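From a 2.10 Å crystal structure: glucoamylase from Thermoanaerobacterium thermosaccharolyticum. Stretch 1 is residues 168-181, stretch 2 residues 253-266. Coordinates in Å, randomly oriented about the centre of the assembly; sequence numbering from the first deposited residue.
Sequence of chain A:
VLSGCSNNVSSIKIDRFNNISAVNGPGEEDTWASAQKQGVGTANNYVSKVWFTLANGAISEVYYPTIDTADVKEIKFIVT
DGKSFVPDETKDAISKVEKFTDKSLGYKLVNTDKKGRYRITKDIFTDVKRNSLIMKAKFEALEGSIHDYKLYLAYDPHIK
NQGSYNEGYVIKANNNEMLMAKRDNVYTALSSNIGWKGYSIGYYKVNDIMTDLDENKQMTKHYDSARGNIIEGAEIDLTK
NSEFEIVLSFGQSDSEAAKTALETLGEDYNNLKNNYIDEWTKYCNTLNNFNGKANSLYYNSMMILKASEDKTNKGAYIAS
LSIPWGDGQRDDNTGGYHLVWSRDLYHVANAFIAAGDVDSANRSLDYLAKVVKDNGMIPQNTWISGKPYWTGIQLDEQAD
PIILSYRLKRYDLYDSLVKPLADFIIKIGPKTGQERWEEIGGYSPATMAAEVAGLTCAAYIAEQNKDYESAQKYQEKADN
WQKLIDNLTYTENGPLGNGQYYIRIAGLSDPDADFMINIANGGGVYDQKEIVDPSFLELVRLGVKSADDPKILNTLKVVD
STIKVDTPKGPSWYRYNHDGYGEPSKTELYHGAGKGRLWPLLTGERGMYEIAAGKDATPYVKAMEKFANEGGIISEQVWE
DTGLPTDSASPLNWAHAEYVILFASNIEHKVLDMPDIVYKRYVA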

ATOM      1  N   GLY A 168      -7.737  28.313  -0.400  1.00 37.53           N
ATOM      2  CA  GLY A 168      -9.137  27.963  -0.547  1.00 37.19           C
ATOM      3  C   GLY A 168     -10.000  29.168  -0.872  1.00 37.63           C
ATOM      4  O   GLY A 168      -9.734  30.277  -0.406  1.00 38.10           O
ATOM      5  N   TYR A 169     -11.033  28.945  -1.678  1.00 37.19           N
ATOM      6  CA  TYR A 169     -11.957  30.000  -2.072  1.00 36.97           C
ATOM      7  C   TYR A 169     -13.250  29.402  -2.623  1.00 37.66           C
ATOM      8  O   TYR A 169     -13.370  28.184  -2.764  1.00 36.46           O
ATOM      9  N   VAL A 170     -14.219  30.263  -2.927  1.00 37.55           N
ATOM     10  CA  VAL A 170     -15.501  29.800  -3.440  1.00 36.95           C
ATOM     11  C   VAL A 170     -15.860  30.461  -4.768  1.00 37.39           C
ATOM     12  O   VAL A 170     -15.597  31.646  -4.981  1.00 36.03           O
ATOM     13  N   ILE A 171     -16.449  29.679  -5.665  1.00 37.47           N
ATOM     14  CA  ILE A 171     -16.866  30.192  -6.960  1.00 38.35           C
ATOM     15  C   ILE A 171     -18.269  29.685  -7.250  1.00 39.81           C
ATOM     16  O   ILE A 171     -18.892  29.025  -6.417  1.00 39.19           O
ATOM     17  N   LYS A 172     -18.756  30.003  -8.440  1.00 40.51           N
ATOM     18  CA  LYS A 172     -20.069  29.566  -8.863  1.00 41.74           C
ATOM     19  C   LYS A 172     -19.948  29.209 -10.337  1.00 42.13           C
ATOM     20  O   LYS A 172     -19.621  30.055 -11.172  1.00 42.40           O
ATOM     21  N   ALA A 173     -20.174  27.938 -10.644  1.00 42.41           N
ATOM     22  CA  ALA A 173     -20.094  27.459 -12.015  1.00 43.09           C
ATOM     23  C   ALA A 173     -21.495  27.063 -12.449  1.00 42.93           C
ATOM     24  O   ALA A 173     -22.075  26.119 -11.912  1.00 42.27           O
ATOM     25  N   ASN A 174     -22.041  27.795 -13.417  1.00 44.36           N
ATOM     26  CA  ASN A 174     -23.386  27.522 -13.914  1.00 44.59           C
ATOM     27  C   ASN A 174     -24.362  27.397 -12.747  1.00 44.89           C
ATOM     28  O   ASN A 174     -25.070  26.399 -12.615  1.00 44.53           O
ATOM     29  N   ASN A 175     -24.381  28.420 -11.898  1.00 46.28           N
ATOM     30  CA  ASN A 175     -25.267  28.457 -10.741  1.00 47.59           C
ATOM     31  C   ASN A 175     -25.010  27.333  -9.747  1.00 47.24           C
ATOM     32  O   ASN A 175     -25.903  26.938  -8.996  1.00 48.19           O
ATOM     33  N   ASN A 176     -23.786  26.818  -9.745  1.00 45.69           N
ATOM     34  CA  ASN A 176     -23.413  25.747  -8.829  1.00 42.83           C
ATOM     35  C   ASN A 176     -22.302  26.242  -7.906  1.00 40.60           C
ATOM     36  O   ASN A 176     -21.211  26.585  -8.365  1.00 40.01           O
ATOM     37  N   GLU A 177     -22.588  26.294  -6.610  1.00 37.18           N
ATOM     38  CA  GLU A 177     -21.601  26.746  -5.640  1.00 36.21           C
ATOM     39  C   GLU A 177     -20.597  25.647  -5.340  1.00 34.44           C
ATOM     40  O   GLU A 177     -20.949  24.610  -4.783  1.00 35.33           O
ATOM     41  N   MET A 178     -19.344  25.885  -5.708  1.00 32.82           N
ATOM     42  CA  MET A 178     -18.286  24.911  -5.486  1.00 32.07           C
ATOM     43  C   MET A 178     -17.159  25.479  -4.629  1.00 32.06           C
ATOM     44  O   MET A 178     -16.707  26.605  -4.846  1.00 31.53           O
ATOM     45  N   LEU A 179     -16.718  24.699  -3.647  1.00 32.46           N
ATOM     46  CA  LEU A 179     -15.615  25.105  -2.783  1.00 34.05           C
ATOM     47  C   LEU A 179     -14.349  24.699  -3.528  1.00 34.60           C
ATOM     48  O   LEU A 179     -14.161  23.524  -3.852  1.00 35.04           O
ATOM     49  N   MET A 180     -13.493  25.672  -3.811  1.00 33.09           N
ATOM     50  CA  MET A 180     -12.264  25.414  -4.549  1.00 33.88           C
ATOM     51  C   MET A 180     -11.020  25.414  -3.669  1.00 34.45           C
ATOM     52  O   MET A 180     -10.982  26.062  -2.622  1.00 33.91           O
ATOM     53  N   ALA A 181      -9.999  24.689  -4.115  1.00 35.02           N
ATOM     54  CA  ALA A 181      -8.727  24.609  -3.409  1.00 35.39           C
ATOM     55  C   ALA A 181      -7.637  24.470  -4.459  1.00 36.29           C
ATOM     56  O   ALA A 181      -7.837  23.819  -5.486  1.00 35.00           O
ATOM     57  N   SER A 253      -6.639  23.690 -13.571  1.00 43.02           N
ATOM     58  CA  SER A 253      -7.147  25.057 -13.574  1.00 43.03           C
ATOM     59  C   SER A 253      -8.538  25.080 -12.960  1.00 43.07           C
ATOM     60  O   SER A 253      -9.166  24.035 -12.785  1.00 43.95           O
ATOM     61  N   ASP A 254      -9.013  26.275 -12.631  1.00 44.16           N
ATOM     62  CA  ASP A 254     -10.339  26.447 -12.044  1.00 43.83           C
ATOM     63  C   ASP A 254     -11.436  25.957 -12.979  1.00 42.98           C
ATOM     64  O   ASP A 254     -12.355  25.249 -12.566  1.00 42.14           O
ATOM     65  N   SER A 255     -11.331  26.343 -14.245  1.00 42.48           N
ATOM     66  CA  SER A 255     -12.321  25.962 -15.241  1.00 41.47           C
ATOM     67  C   SER A 255     -12.381  24.456 -15.448  1.00 39.72           C
ATOM     68  O   SER A 255     -13.467  23.883 -15.548  1.00 39.21           O
ATOM     69  N   GLU A 256     -11.218  23.814 -15.509  1.00 38.49           N
ATOM     70  CA  GLU A 256     -11.175  22.372 -15.711  1.00 36.61           C
ATOM     71  C   GLU A 256     -11.843  21.647 -14.548  1.00 35.68           C
ATOM     72  O   GLU A 256     -12.733  20.823 -14.750  1.00 36.16           O
ATOM     73  N   ALA A 257     -11.419  21.958 -13.326  1.00 35.75           N
ATOM     74  CA  ALA A 257     -11.991  21.316 -12.147  1.00 35.33           C
ATOM     75  C   ALA A 257     -13.506  21.486 -12.094  1.00 35.54           C
ATOM     76  O   ALA A 257     -14.242  20.511 -11.923  1.00 34.88           O
ATOM     77  N   ALA A 258     -13.969  22.725 -12.242  1.00 35.42           N
ATOM     78  CA  ALA A 258     -15.400  23.025 -12.200  1.00 35.00           C
ATOM     79  C   ALA A 258     -16.159  22.297 -13.304  1.00 34.37           C
ATOM     80  O   ALA A 258     -17.186  21.675 -13.052  1.00 34.58           O
ATOM     81  N   LYS A 259     -15.648  22.381 -14.525  1.00 35.37           N
ATOM     82  CA  LYS A 259     -16.278  21.723 -15.662  1.00 36.30           C
ATOM     83  C   LYS A 259     -16.407  20.218 -15.433  1.00 36.10           C
ATOM     84  O   LYS A 259     -17.427  19.615 -15.765  1.00 36.46           O
ATOM     85  N   THR A 260     -15.365  19.618 -14.869  1.00 34.96           N
ATOM     86  CA  THR A 260     -15.361  18.185 -14.596  1.00 33.48           C
ATOM     87  C   THR A 260     -16.430  17.830 -13.564  1.00 33.28           C
ATOM     88  O   THR A 260     -17.123  16.823 -13.699  1.00 32.89           O
ATOM     89  N   ALA A 261     -16.564  18.660 -12.536  1.00 33.21           N
ATOM     90  CA  ALA A 261     -17.560  18.424 -11.501  1.00 33.54           C
ATOM     91  C   ALA A 261     -18.958  18.509 -12.105  1.00 35.30           C
ATOM     92  O   ALA A 261     -19.842  17.718 -11.770  1.00 34.79           O
ATOM     93  N   LEU A 262     -19.153  19.471 -13.002  1.00 36.34           N
ATOM     94  CA  LEU A 262     -20.448  19.646 -13.653  1.00 36.58           C
ATOM     95  C   LEU A 262     -20.786  18.449 -14.538  1.00 36.75           C
ATOM     96  O   LEU A 262     -21.936  18.023 -14.604  1.00 37.40           O
ATOM     97  N   GLU A 263     -19.786  17.903 -15.220  1.00 36.97           N
ATOM     98  CA  GLU A 263     -20.032  16.754 -16.078  1.00 36.44           C
ATOM     99  C   GLU A 263     -20.421  15.538 -15.242  1.00 36.09           C
ATOM    100  O   GLU A 263     -21.364  14.817 -15.576  1.00 36.04           O
ATOM    101  N   THR A 264     -19.702  15.314 -14.147  1.00 34.90           N
ATOM    102  CA  THR A 264     -20.003  14.182 -13.283  1.00 34.14           C
ATOM    103  C   THR A 264     -21.407  14.320 -12.695  1.00 34.71           C
ATOM    104  O   THR A 264     -22.190  13.371 -12.716  1.00 34.97           O
ATOM    105  N   LEU A 265     -21.724  15.506 -12.184  1.00 35.11           N
ATOM    106  CA  LEU A 265     -23.040  15.760 -11.601  1.00 37.01           C
ATOM    107  C   LEU A 265     -24.156  15.592 -12.632  1.00 36.73           C
ATOM    108  O   LEU A 265     -25.252  15.135 -12.307  1.00 37.97           O
ATOM    109  N   GLY A 266     -23.872  15.959 -13.875  1.00 37.88           N
ATOM    110  CA  GLY A 266     -24.871  15.841 -14.920  1.00 38.41           C
ATOM    111  C   GLY A 266     -25.143  14.406 -15.330  1.00 38.88           C
ATOM    112  O   GLY A 266     -26.147  14.122 -15.984  1.00 38.75           O
TER

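Stretch 1 is a β-hairpin whose two strands are joined by backbone hydrogen bonds between Tyr169 and Met180, Ile171 and Met178, and Ala173 and Asn176, the bond from Asn176 N to Ala173 O being weak. Because side chains alternate along a strand, these six residues all point toward the helix of stretch 2, while Val170, Lys172, Glu177 and Leu179 stay out of its reach.

The helix meets them with small residues where its backbone comes nearest. The CA atoms of Ala173 and Ala258 lie 6.5 Å apart and their CB atoms 3.9 Å apart, an approach suited to two methyl side chains. Ile171, with chi1 p and chi2 t, brings CD1 to 4.2 Å from Ala258 CB.

Met178 (m, t, then t at chi3) is almost fully extended, so it reaches obliquely in toward the helix: its SD is 4.0 Å from Ala258 CB, and its CE lies 3.8 Å from Ala261 CB and 3.5 Å from Leu262 CD2. Met180 instead folds through m at all three angles, placing CE 4.2 Å from Ala257 CB and 3.2 Å from Asp254 OD2. The flexible thioether thus serves two differently shaped sites.

Leu262 leaves the helix sideways, but its m, t conformation brings its end nearer the hairpin. Leu262 CD1 lies 4.0 Å from Ala173 CB and 4.0 Å from Asn174 CG; Leu262 CD2 is 3.8 Å from Asn176 ND2. Asn176, its chi1 between wells at -111°, also places OD1 4.3 Å from Leu265 CD1, beside the more exposed turn.

The cross-stretch hydrogen bond lies at the start of the helix. Tyr169, with chi1 p, carries its hydroxyl to Asp254, and OH donates to OD2 over a very short 2.4 Å. Asp254 has chi1 at -102°, between wells, with its carboxylate directed to this phenol; OD1 lies at the ring edge.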

ATOM      1  CB  TYR A 169     -11.299  30.918  -3.106  1.00 36.13           C
ATOM      2  CG  TYR A 169     -10.725  30.200  -4.304  1.00 35.03           C
ATOM      3  CD1 TYR A 169     -11.415  30.160  -5.515  1.00 35.25           C
ATOM      4  CD2 TYR A 169      -9.483  29.573  -4.233  1.00 35.06           C
ATOM      5  CE1 TYR A 169     -10.877  29.516  -6.629  1.00 35.30           C
ATOM      6  CE2 TYR A 169      -8.937  28.925  -5.335  1.00 33.84           C
ATOM      7  CZ  TYR A 169      -9.636  28.902  -6.528  1.00 34.89           C
ATOM      8  OH  TYR A 169      -9.084  28.276  -7.618  1.00 34.33           O
ATOM      9  CB  VAL A 170     -16.632  30.082  -2.423  1.00 36.77           C
ATOM     10  CG1 VAL A 170     -17.916  29.397  -2.858  1.00 35.60           C
ATOM     11  CG2 VAL A 170     -16.214  29.613  -1.038  1.00 35.22           C
ATOM     12  CB  ILE A 171     -15.948  29.718  -8.103  1.00 37.64           C
ATOM     13  CG1 ILE A 171     -16.017  28.194  -8.223  1.00 38.15           C
ATOM     14  CG2 ILE A 171     -14.524  30.184  -7.859  1.00 37.75           C
ATOM     15  CD1 ILE A 171     -15.355  27.645  -9.469  1.00 37.53           C
ATOM     16  CB  LYS A 172     -21.093  30.682  -8.653  1.00 44.08           C
ATOM     17  CG  LYS A 172     -22.533  30.199  -8.600  1.00 45.99           C
ATOM     18  CD  LYS A 172     -23.483  31.338  -8.261  1.00 48.22           C
ATOM     19  CE  LYS A 172     -24.914  30.845  -8.112  1.00 51.25           C
ATOM     20  NZ  LYS A 172     -25.868  31.957  -7.824  1.00 53.14           N
ATOM     21  CB  ALA A 173     -19.149  26.263 -12.099  1.00 42.98           C
ATOM     22  CB  ASN A 174     -23.385  26.238 -14.747  1.00 45.15           C
ATOM     23  CG  ASN A 174     -22.665  26.405 -16.074  1.00 47.10           C
ATOM     24  OD1 ASN A 174     -21.678  27.138 -16.171  1.00 49.59           O
ATOM     25  ND2 ASN A 174     -23.146  25.714 -17.101  1.00 47.87           N
ATOM     26  CB  ASN A 175     -26.726  28.414 -11.200  1.00 50.14           C
ATOM     27  CG  ASN A 175     -27.073  29.556 -12.129  1.00 52.72           C
ATOM     28  OD1 ASN A 175     -26.883  30.728 -11.791  1.00 54.19           O
ATOM     29  ND2 ASN A 175     -27.585  29.224 -13.310  1.00 54.20           N
ATOM     30  CB  ASN A 176     -22.938  24.523  -9.617  1.00 44.01           C
ATOM     31  CG  ASN A 176     -23.897  23.351  -9.512  1.00 45.98           C
ATOM     32  OD1 ASN A 176     -23.984  22.695  -8.470  1.00 47.49           O
ATOM     33  ND2 ASN A 176     -24.629  23.085 -10.591  1.00 45.02           N
ATOM     34  CB  GLU A 177     -22.278  27.186  -4.343  1.00 35.26           C
ATOM     35  CG  GLU A 177     -22.917  28.561  -4.410  1.00 37.63           C
ATOM     36  CD  GLU A 177     -23.439  29.022  -3.064  1.00 37.20           C
ATOM     37  OE1 GLU A 177     -23.722  30.228  -2.930  1.00 38.54           O
ATOM     38  OE2 GLU A 177     -23.568  28.184  -2.143  1.00 36.78           O
ATOM     39  CB  MET A 178     -17.706  24.450  -6.830  1.00 32.33           C
ATOM     40  CG  MET A 178     -18.692  23.755  -7.754  1.00 30.95           C
ATOM     41  SD  MET A 178     -17.941  23.343  -9.347  1.00 35.65           S
ATOM     42  CE  MET A 178     -19.365  22.665 -10.227  1.00 33.39           C
ATOM     43  CB  LEU A 179     -15.688  24.388  -1.431  1.00 33.76           C
ATOM     44  CG  LEU A 179     -16.664  24.957  -0.395  1.00 36.11           C
ATOM     45  CD1 LEU A 179     -18.052  25.081  -0.993  1.00 36.65           C
ATOM     46  CD2 LEU A 179     -16.688  24.060   0.837  1.00 36.04           C
ATOM     47  CB  MET A 180     -12.087  26.466  -5.646  1.00 33.99           C
ATOM     48  CG  MET A 180     -13.333  26.724  -6.479  1.00 34.30           C
ATOM     49  SD  MET A 180     -13.873  25.273  -7.394  1.00 33.67           S
ATOM     50  CE  MET A 180     -12.550  25.164  -8.602  1.00 34.42           C
ATOM     51  CB  ALA A 181      -8.712  23.408  -2.470  1.00 34.86           C
ATOM     52  CB  SER A 253      -7.211  25.603 -15.007  1.00 42.19           C
ATOM     53  OG  SER A 253      -8.213  24.950 -15.769  1.00 40.23           O
ATOM     54  CB  ASP A 254     -10.577  27.924 -11.723  1.00 45.66           C
ATOM     55  CG  ASP A 254     -10.406  28.234 -10.256  1.00 47.90           C
ATOM     56  OD1 ASP A 254     -10.338  29.429  -9.902  1.00 49.36           O
ATOM     57  OD2 ASP A 254     -10.352  27.278  -9.454  1.00 49.71           O
ATOM     58  CB  SER A 255     -12.017  26.652 -16.572  1.00 42.18           C
ATOM     59  OG  SER A 255     -13.056  26.410 -17.504  1.00 44.59           O
ATOM     60  CB  GLU A 256      -9.734  21.880 -15.860  1.00 36.80           C
ATOM     61  CG  GLU A 256      -9.630  20.555 -16.610  1.00 37.12           C
ATOM     62  CD  GLU A 256      -8.274  19.881 -16.459  1.00 38.33           C
ATOM     63  OE1 GLU A 256      -7.254  20.594 -16.365  1.00 38.99           O
ATOM     64  OE2 GLU A 256      -8.229  18.632 -16.450  1.00 38.14           O
ATOM     65  CB  ALA A 257     -11.356  21.883 -10.880  1.00 34.21           C
ATOM     66  CB  ALA A 258     -15.622  24.532 -12.321  1.00 35.77           C
ATOM     67  CB  LYS A 259     -15.460  21.973 -16.928  1.00 38.52           C
ATOM     68  CG  LYS A 259     -16.041  21.323 -18.175  1.00 41.48           C
ATOM     69  CD  LYS A 259     -15.198  21.631 -19.398  1.00 44.47           C
ATOM     70  CE  LYS A 259     -15.836  21.074 -20.661  1.00 46.80           C
ATOM     71  NZ  LYS A 259     -17.192  21.652 -20.885  1.00 48.39           N
ATOM     72  CB  THR A 260     -13.980  17.727 -14.079  1.00 32.47           C
ATOM     73  OG1 THR A 260     -12.979  18.054 -15.049  1.00 30.03           O
ATOM     74  CG2 THR A 260     -13.968  16.222 -13.831  1.00 30.61           C
ATOM     75  CB  ALA A 261     -17.410  19.450 -10.385  1.00 33.63           C
ATOM     76  CB  LEU A 262     -20.454  20.930 -14.488  1.00 35.62           C
ATOM     77  CG  LEU A 262     -20.422  22.254 -13.717  1.00 35.04           C
ATOM     78  CD1 LEU A 262     -20.332  23.415 -14.698  1.00 35.06           C
ATOM     79  CD2 LEU A 262     -21.673  22.380 -12.855  1.00 34.41           C
ATOM     80  CB  GLU A 263     -18.793  16.453 -16.919  1.00 37.46           C
ATOM     81  CG  GLU A 263     -18.539  17.483 -18.007  1.00 39.35           C
ATOM     82  CD  GLU A 263     -17.244  17.241 -18.747  1.00 41.69           C
ATOM     83  OE1 GLU A 263     -17.016  17.899 -19.784  1.00 44.27           O
ATOM     84  OE2 GLU A 263     -16.446  16.394 -18.290  1.00 43.50           O
ATOM     85  CB  THR A 264     -18.965  14.059 -12.140  1.00 33.79           C
ATOM     86  OG1 THR A 264     -17.681  13.731 -12.694  1.00 29.93           O
ATOM     87  CG2 THR A 264     -19.382  12.979 -11.153  1.00 31.32           C
ATOM     88  CB  LEU A 265     -23.089  17.176 -11.017  1.00 35.80           C
ATOM     89  CG  LEU A 265     -22.322  17.418  -9.712  1.00 36.10           C
ATOM     90  CD1 LEU A 265     -22.241  18.913  -9.431  1.00 34.69           C
ATOM     91  CD2 LEU A 265     -23.016  16.684  -8.571  1.00 34.23           C
TER